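PDB 3BJA: transcriptional regulator, MarR family, putative from Bacillus cereus, which probably binds DNA as a transcription factor of the MarR family, working as a winged-helix dimer. Local coordinates for residues K24-Q28 / Y29-Y33. Sequence-based numbering, arbitrary orientation.
Sequences KAIEQ and YDISY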
# COMPACT_ATOMS: atom_id res chain seq x y z
N LYS A 24 -1.83 -3.12 14.40
CA LYS A 24 -1.65 -3.17 15.86
C LYS A 24 -3.02 -3.39 16.48
O LYS A 24 -3.18 -4.27 17.33
CB LYS A 24 -1.00 -1.87 16.38
CG LYS A 24 -0.20 -1.99 17.68
CD LYS A 24 -1.03 -2.07 18.96
CE LYS A 24 -0.14 -2.19 20.20
NZ LYS A 24 0.58 -3.50 20.24
N ALA A 25 -4.01 -2.62 16.01
CA ALA A 25 -5.40 -2.67 16.50
C ALA A 25 -6.13 -4.01 16.29
O ALA A 25 -6.88 -4.43 17.18
CB ALA A 25 -6.21 -1.54 15.87
N ILE A 26 -5.92 -4.66 15.13
CA ILE A 26 -6.57 -5.96 14.82
C ILE A 26 -5.70 -7.21 15.12
O ILE A 26 -6.13 -8.35 14.84
CB ILE A 26 -7.12 -6.00 13.34
CG1 ILE A 26 -6.01 -6.09 12.28
CG2 ILE A 26 -8.02 -4.81 13.10
CD1 ILE A 26 -6.52 -6.20 10.85
N GLU A 27 -4.52 -6.98 15.70
CA GLU A 27 -3.48 -7.99 16.03
C GLU A 27 -4.01 -9.23 16.74
O GLU A 27 -3.68 -10.36 16.37
CB GLU A 27 -2.41 -7.32 16.93
CG GLU A 27 -1.17 -8.14 17.29
CD GLU A 27 -0.26 -7.44 18.32
OE1 GLU A 27 -0.39 -6.21 18.51
OE2 GLU A 27 0.60 -8.14 18.93
N GLN A 28 -4.83 -8.98 17.76
CA GLN A 28 -5.47 -10.03 18.58
C GLN A 28 -6.27 -11.09 17.81
O GLN A 28 -6.39 -12.20 18.29
CB GLN A 28 -6.35 -9.40 19.67
CG GLN A 28 -7.57 -8.60 19.15
CD GLN A 28 -8.40 -8.01 20.28
OE1 GLN A 28 -8.13 -6.90 20.75
NE2 GLN A 28 -9.45 -8.75 20.70
N TYR A 29 -6.81 -10.73 16.63
CA TYR A 29 -7.59 -11.66 15.79
C TYR A 29 -6.77 -12.48 14.80
O TYR A 29 -7.35 -13.13 13.93
CB TYR A 29 -8.68 -10.88 15.03
CG TYR A 29 -9.61 -10.13 15.94
CD1 TYR A 29 -10.63 -10.80 16.59
CD2 TYR A 29 -9.45 -8.76 16.18
CE1 TYR A 29 -11.49 -10.14 17.46
CE2 TYR A 29 -10.30 -8.08 17.05
CZ TYR A 29 -11.32 -8.79 17.69
OH TYR A 29 -12.19 -8.18 18.55
N ASP A 30 -5.44 -12.48 14.93
CA ASP A 30 -4.56 -13.24 14.02
C ASP A 30 -4.77 -12.95 12.52
O ASP A 30 -4.80 -13.87 11.68
CB ASP A 30 -4.65 -14.73 14.34
CG ASP A 30 -4.26 -15.03 15.76
OD1 ASP A 30 -3.17 -14.59 16.15
OD2 ASP A 30 -5.02 -15.71 16.47
N ILE A 31 -4.94 -11.67 12.20
CA ILE A 31 -5.11 -11.17 10.83
C ILE A 31 -4.37 -9.85 10.70
O ILE A 31 -4.12 -9.17 11.69
CB ILE A 31 -6.61 -10.99 10.42
CG1 ILE A 31 -7.38 -10.00 11.31
CG2 ILE A 31 -7.34 -12.34 10.42
CD1 ILE A 31 -8.72 -9.55 10.72
N SER A 32 -4.04 -9.49 9.46
CA SER A 32 -3.41 -8.19 9.14
C SER A 32 -4.38 -7.42 8.26
O SER A 32 -5.46 -7.95 7.94
CB SER A 32 -2.09 -8.40 8.41
OG SER A 32 -2.34 -8.88 7.09
N TYR A 33 -4.00 -6.21 7.86
CA TYR A 33 -4.87 -5.37 7.01
C TYR A 33 -5.33 -6.11 5.73
O TYR A 33 -6.49 -6.00 5.34
CB TYR A 33 -4.24 -3.97 6.67
CG TYR A 33 -3.03 -3.99 5.74
CD1 TYR A 33 -1.72 -4.13 6.25
CD2 TYR A 33 -3.18 -3.86 4.34
CE1 TYR A 33 -0.58 -4.17 5.40
CE2 TYR A 33 -2.05 -3.90 3.47
CZ TYR A 33 -0.75 -4.04 4.01
OH TYR A 33 0.39 -4.09 3.20
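Gln28 lies alongside the ring of Tyr29, both side chains running out in the same direction with amide and ring planes only 15° apart. Gln28 CG sits over one face, 3.8 Å from the centroid of the Tyr29 ring, in a CH-pi contact offset toward the rim. Gln28 CG falls between its own backbone N and carbonyl carbon (chi1 64°), and the extended chain beyond it carries the nearly parallel amide along the ring, Gln28 NE2 coming 3.5 Å from both Tyr29 CZ and Tyr29 OH. Glutamine suits this exposed place, offering a methylene and a flat amide to the aromatic ring. Tyrosine brings a broad apolar ring with a polar end to a partly exposed site, resting also on Gln103 and Val104 of helix 95-116.

Deeper in the bend, Ile26 CD1 and Ile31 CG1 meet, 3.9 Å apart. Ile26 CD1 reaches on to Ser32 O at 3.6 Å; both isoleucines, branched and wholly apolar, suit this buried inside and pack on Phe36 of helix 33-44. Two backbone bonds fold the chain here, Tyr29 N to Ile26 O and Asp30 N to Glu27 O, each 3.1 Å long. Asp30 then adopts a left-handed backbone conformation, which aspartate tolerates relatively well. Ser32, its short hydroxyl well suited to an N-cap, hydrogen-bonds through OG to Gln35 OE1, while Asp23 OD1 accepts a bond from Tyr33 N.

Overlapping beta turns (26-29 and 27-30), left-handed Asp30 and the Ser32 N-cap together form the short connection between helices 2-25 and 33-44 of the MarR-type winged helix-turn-helix fold.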